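Rbam17540 (Bacillus amyloliquefaciens, PDB 2YOY) is a copper-dependent CBM33 polysaccharide oxygenase, now classed with the lytic polysaccharide monooxygenases, that probably cleaves cellulose oxidatively. Local coordinates at residues Ala11-Leu16 against Gln28-Val33; Met21-Ala26 against Val33-Gln38. All coordinates share one frame; numbering follows the deposited sequence. Where two conformers were deposited one is given.

Contact 1: Ala11-Leu16 against Gln28-Val33; sequences AYMGAL and QKYGSV
Tyr30 carries its ring anti to its own carbonyl carbon (chi1 -67°), and this turn brings it to helix 10-21, where its face meets Gly14. The CA of Gly14 stands 3.3 Å from the centroid of the Tyr30 ring and only 4° from its normal, a CH-pi contact over the middle of the face. Glycine suits the place because a beta-carbon would point toward the Tyr30 segment and come tightly, to about 3.2 Å, against Tyr30 CD2. The backbone N of Gly14 lies over the same face, 3.5 Å from Tyr30 CE2. Farther out, Met13 sends CG anti to its backbone N (chi1 -164°), across the phenol end, where CG sits 3.2 Å from Tyr30 OH before the chain bends away. That hydroxyl is hydrogen-bonded to Glu17, one turn after Met13 on helix 10-21, so the buried ring keeps its polar end satisfied. With an alanine in place of Tyr30, Gly14 would probably lose its aromatic cover and Glu17 its hydroxyl partner. Beyond the ring, Ala11 CB meets Val33 CG2 at 3.9 Å, two small apolar groups that let the chain after the helix stay near. Gly31, first to leave helical backbone angles, with a positive phi that favours glycine, turns the chain back toward Ala11. Here a glycine-aromatic contact joins two successive helices of the insertion that follows the first beta-strand in this family of copper oxygenases.

Contact 2: Met21-Ala26 against Val33-Gln38; sequences MGWTAA and VIDNPQ
Ile34 pushes its side chain toward the first turn of helix 23-30, where Ala26 and the backbone of Trp23 receive it. Its two branches divide the work: CG2 lies 4.0 Å from Ala26 CB, while CD1 reaches to 3.4 Å from Trp23 O. The position of CG1, between the backbone N and the carbonyl carbon (chi1 68°), together with an extended chi2, carries CD1 that far. Alanine fits opposite because its lone methyl admits the branched chain close to the helix backbone, and both residues are buried. The chain leaves helix 23-30, turns, and through a short 3-10 segment that runs through 33-35 packs back on the start of the same helix, in the helical region that follows strand 2-6 of this oxygenase fold. Toward solvent the contact is sparser and polar. Trp23 and Asp35 are both exposed, and the indole NE1 donates a hydrogen bond of 3.0 Å to Asp35 OD1, bent to 151°. The acceptor lies near the indole plane and uses its syn lone pair, although ring and carboxylate planes stand 76° apart. Lys18 of helix 10-21 forms a salt bridge with the same OD1, so this oxygen serves two partners.

Overall arrangement
Contacts 1 and 2 are neighbours, their centres about 4 Å apart, and both draw on helix 23-30: contact 2 uses its start, contact 1 its end. Along the chain their segments alternate, in the order 11-16, 21-26, 28-33 and 33-38, with Val33 shared. They touch directly where Gly14 O meets Ile34 CG2 at 3.5 Å, and Ala15 packs on Pro37. The 3-10 turn therefore lies against both helices, and the two contacts fold residues 10-38 into one compact unit beside strand 2-6. At its far end Gln38 touches His1, a copper ligand, so this helical region runs up to the neighbourhood of the metal site.

Contact 1: Ala11-Leu16 against Gln28-Val33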
loop_
_atom_site.group_PDB
_atom_site.type_symbol
_atom_site.label_atom_id
_atom_site.label_comp_id
_atom_site.label_asym_id
_atom_site.label_seq_id
_atom_site.Cartn_x
_atom_site.Cartn_y
_atom_site.Cartn_z
ATOM N N ALA A 11 -2.617 1.571 5.876
ATOM C CA ALA A 11 -3.405 2.740 6.046
ATOM C C ALA A 11 -4.805 2.422 6.613
ATOM O O ALA A 11 -5.269 3.073 7.579
ATOM C CB ALA A 11 -3.548 3.473 4.728
ATOM N N TYR A 12 -5.437 1.400 6.050
ATOM C CA TYR A 12 -6.729 0.998 6.553
ATOM C C TYR A 12 -6.628 0.403 7.993
ATOM O O TYR A 12 -7.487 0.681 8.863
ATOM C CB TYR A 12 -7.305 0.060 5.546
ATOM C CG TYR A 12 -8.719 -0.420 5.896
ATOM C CD1 TYR A 12 -9.672 0.454 6.389
ATOM C CD2 TYR A 12 -9.058 -1.767 5.737
ATOM C CE1 TYR A 12 -10.964 -0.027 6.693
ATOM C CE2 TYR A 12 -10.329 -2.236 6.024
ATOM C CZ TYR A 12 -11.259 -1.371 6.511
ATOM O OH TYR A 12 -12.504 -1.870 6.803
ATOM N N MET A 13 -5.561 -0.374 8.267
ATOM C CA MET A 13 -5.273 -0.841 9.611
ATOM C C MET A 13 -5.203 0.341 10.587
ATOM O O MET A 13 -5.687 0.248 11.729
ATOM C CB MET A 13 -3.968 -1.639 9.683
ATOM C CG MET A 13 -3.727 -2.507 10.936
ATOM S SD MET A 13 -4.720 -3.996 10.771
ATOM C CE MET A 13 -3.713 -5.020 9.665
ATOM N N GLY A 14 -4.682 1.476 10.134
ATOM C CA GLY A 14 -4.691 2.715 10.994
ATOM C C GLY A 14 -6.111 3.168 11.372
ATOM O O GLY A 14 -6.417 3.436 12.560
ATOM N N ALA A 15 -6.962 3.232 10.359
ATOM C CA ALA A 15 -8.379 3.576 10.539
ATOM C C ALA A 15 -9.055 2.583 11.442
ATOM O O ALA A 15 -9.842 2.966 12.299
ATOM C CB ALA A 15 -9.077 3.640 9.205
ATOM N N LEU A 16 -8.784 1.302 11.249
ATOM C CA LEU A 16 -9.299 0.281 12.185
ATOM C C LEU A 16 -8.844 0.452 13.581
ATOM O O LEU A 16 -9.661 0.308 14.497
ATOM C CB LEU A 16 -9.025 -1.140 11.675
ATOM C CG LEU A 16 -9.684 -1.538 10.373
ATOM C CD1 LEU A 16 -9.310 -2.967 10.041
ATOM C CD2 LEU A 16 -11.219 -1.430 10.397
ATOM N N GLN A 28 -0.499 8.103 17.264
ATOM C CA GLN A 28 0.904 7.967 17.715
ATOM C C GLN A 28 1.627 6.869 16.935
ATOM O O GLN A 28 2.813 6.971 16.662
ATOM C CB GLN A 28 0.984 7.708 19.225
ATOM C CG GLN A 28 1.074 9.025 19.979
ATOM C CD GLN A 28 0.710 8.938 21.439
ATOM O OE1 GLN A 28 0.136 7.950 21.919
ATOM N NE2 GLN A 28 1.022 10.000 22.157
ATOM N N LYS A 29 0.879 5.845 16.558
ATOM C CA LYS A 29 1.420 4.650 15.884
ATOM C C LYS A 29 1.475 4.866 14.350
ATOM O O LYS A 29 2.428 4.441 13.711
ATOM C CB LYS A 29 0.584 3.437 16.298
ATOM C CG LYS A 29 0.950 2.129 15.642
ATOM C CD LYS A 29 0.142 0.990 16.264
ATOM C CE LYS A 29 0.470 -0.330 15.576
ATOM N NZ LYS A 29 -0.217 -1.435 16.307
ATOM N N TYR A 30 0.459 5.500 13.764
ATOM C CA TYR A 30 0.305 5.586 12.317
ATOM C C TYR A 30 0.454 7.004 11.736
ATOM O O TYR A 30 0.656 7.155 10.514
ATOM C CB TYR A 30 -1.120 5.111 11.900
ATOM C CG TYR A 30 -1.406 3.652 12.125
ATOM C CD1 TYR A 30 -1.906 3.185 13.350
ATOM C CD2 TYR A 30 -1.168 2.712 11.103
ATOM C CE1 TYR A 30 -2.168 1.832 13.546
ATOM C CE2 TYR A 30 -1.413 1.366 11.284
ATOM C CZ TYR A 30 -1.891 0.923 12.513
ATOM O OH TYR A 30 -2.128 -0.413 12.713
ATOM N N GLY A 31 0.301 8.026 12.579
ATOM C CA GLY A 31 0.103 9.398 12.127
ATOM C C GLY A 31 -1.284 9.701 11.616
ATOM O O GLY A 31 -2.207 8.915 11.814
ATOM N N SER A 32 -1.444 10.844 10.964
ATOM C CA SER A 32 -2.757 11.366 10.627
ATOM C C SER A 32 -3.581 10.602 9.579
ATOM O O SER A 32 -4.780 10.907 9.360
ATOM C CB SER A 32 -2.620 12.824 10.181
ATOM O OG SER A 32 -1.785 12.923 9.033
ATOM N N VAL A 33 -2.966 9.614 8.930
ATOM C CA VAL A 33 -3.693 8.775 8.011
ATOM C C VAL A 33 -4.883 8.066 8.636
ATOM O O VAL A 33 -5.761 7.657 7.906
ATOM C CB VAL A 33 -2.741 7.751 7.315
ATOM C CG1 VAL A 33 -2.272 6.657 8.287
ATOM C CG2 VAL A 33 -3.418 7.151 6.102
#

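Contact 2: Met21-Ala26 against Val33-Gln38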
loop_
_atom_site.group_PDB
_atom_site.type_symbol
_atom_site.label_atom_id
_atom_site.label_comp_id
_atom_site.label_asym_id
_atom_site.label_seq_id
_atom_site.Cartn_x
_atom_site.Cartn_y
_atom_site.Cartn_z
ATOM N N MET A 21 -8.116 1.507 19.586
ATOM C CA MET A 21 -7.141 2.132 20.487
ATOM C C MET A 21 -7.441 3.623 20.759
ATOM O O MET A 21 -6.882 4.214 21.662
ATOM C CB MET A 21 -5.756 1.988 19.883
ATOM C CG MET A 21 -5.395 0.546 19.519
ATOM S SD MET A 21 -5.075 -0.587 20.893
ATOM C CE MET A 21 -6.634 -1.459 21.039
ATOM N N GLY A 22 -8.306 4.234 19.962
ATOM C CA GLY A 22 -8.675 5.643 20.110
ATOM C C GLY A 22 -7.783 6.541 19.277
ATOM O O GLY A 22 -6.741 6.115 18.767
ATOM N N TRP A 23 -8.197 7.793 19.129
ATOM C CA TRP A 23 -7.588 8.668 18.181
ATOM C C TRP A 23 -6.096 8.909 18.520
ATOM O O TRP A 23 -5.248 8.827 17.644
ATOM C CB TRP A 23 -8.268 10.014 18.148
ATOM C CG TRP A 23 -9.151 10.224 17.096
ATOM C CD1 TRP A 23 -8.819 10.513 15.808
ATOM C CD2 TRP A 23 -10.558 10.272 17.185
ATOM N NE1 TRP A 23 -9.933 10.674 15.069
ATOM C CE2 TRP A 23 -11.032 10.522 15.886
ATOM C CE3 TRP A 23 -11.472 10.055 18.212
ATOM C CZ2 TRP A 23 -12.377 10.588 15.583
ATOM C CZ3 TRP A 23 -12.829 10.126 17.911
ATOM C CH2 TRP A 23 -13.264 10.400 16.607
ATOM N N THR A 24 -5.796 9.246 19.749
ATOM C CA THR A 24 -4.410 9.672 20.108
ATOM C C THR A 24 -3.443 8.469 20.012
ATOM O O THR A 24 -2.366 8.597 19.425
ATOM C CB THR A 24 -4.333 10.331 21.454
ATOM O OG1 THR A 24 -5.050 11.582 21.416
ATOM C CG2 THR A 24 -2.892 10.577 21.927
ATOM N N ALA A 25 -3.823 7.328 20.569
ATOM C CA ALA A 25 -2.921 6.161 20.561
ATOM C C ALA A 25 -2.755 5.666 19.112
ATOM O O ALA A 25 -1.665 5.382 18.698
ATOM C CB ALA A 25 -3.402 5.065 21.493
ATOM N N ALA A 26 -3.819 5.614 18.340
ATOM C CA ALA A 26 -3.695 5.224 16.925
ATOM C C ALA A 26 -2.812 6.214 16.135
ATOM O O ALA A 26 -2.018 5.816 15.300
ATOM C CB ALA A 26 -5.075 5.042 16.282
ATOM N N VAL A 33 -2.966 9.614 8.930
ATOM C CA VAL A 33 -3.693 8.775 8.011
ATOM C C VAL A 33 -4.883 8.066 8.636
ATOM O O VAL A 33 -5.761 7.657 7.906
ATOM C CB VAL A 33 -2.741 7.751 7.315
ATOM C CG1 VAL A 33 -2.272 6.657 8.287
ATOM C CG2 VAL A 33 -3.418 7.151 6.102
ATOM N N ILE A 34 -4.918 7.908 9.972
ATOM C CA ILE A 34 -6.007 7.209 10.593
ATOM C C ILE A 34 -7.398 7.776 10.217
ATOM O O ILE A 34 -8.399 7.031 10.229
ATOM C CB ILE A 34 -5.843 7.132 12.129
ATOM C CG1 ILE A 34 -5.987 8.535 12.780
ATOM C CG2 ILE A 34 -4.581 6.359 12.512
ATOM C CD1 ILE A 34 -5.877 8.528 14.286
ATOM N N ASP A 35 -7.444 9.066 9.860
ATOM C CA ASP A 35 -8.684 9.747 9.544
ATOM C C ASP A 35 -9.022 9.685 8.075
ATOM O O ASP A 35 -10.189 9.900 7.722
ATOM C CB ASP A 35 -8.602 11.221 9.975
ATOM C CG ASP A 35 -8.875 11.416 11.446
ATOM O OD1 ASP A 35 -9.341 10.476 12.109
ATOM O OD2 ASP A 35 -8.626 12.527 11.946
ATOM N N ASN A 36 -8.021 9.361 7.243
ATOM C CA ASN A 36 -8.136 9.429 5.799
ATOM C C ASN A 36 -7.284 8.361 5.137
ATOM O O ASN A 36 -6.338 8.661 4.375
ATOM C CB ASN A 36 -7.688 10.814 5.311
ATOM C CG ASN A 36 -8.632 11.924 5.773
ATOM O OD1 ASN A 36 -9.847 11.876 5.483
ATOM N ND2 ASN A 36 -8.099 12.901 6.467
ATOM N N PRO A 37 -7.631 7.099 5.387
ATOM C CA PRO A 37 -6.840 5.998 4.786
ATOM C C PRO A 37 -6.878 5.964 3.251
ATOM O O PRO A 37 -6.022 5.326 2.614
ATOM C CB PRO A 37 -7.467 4.743 5.406
ATOM C CG PRO A 37 -8.890 5.173 5.735
ATOM C CD PRO A 37 -8.759 6.592 6.199
ATOM N N GLN A 38 -7.882 6.615 2.661
ATOM C CA GLN A 38 -8.018 6.751 1.204
ATOM C C GLN A 38 -7.092 7.748 0.531
ATOM O O GLN A 38 -7.133 7.881 -0.687
ATOM C CB GLN A 38 -9.493 7.138 0.851
ATOM C CG GLN A 38 -9.900 8.576 1.214
ATOM C CD GLN A 38 -10.430 8.730 2.639
ATOM O OE1 GLN A 38 -10.227 7.868 3.495
ATOM N NE2 GLN A 38 -11.124 9.854 2.899
#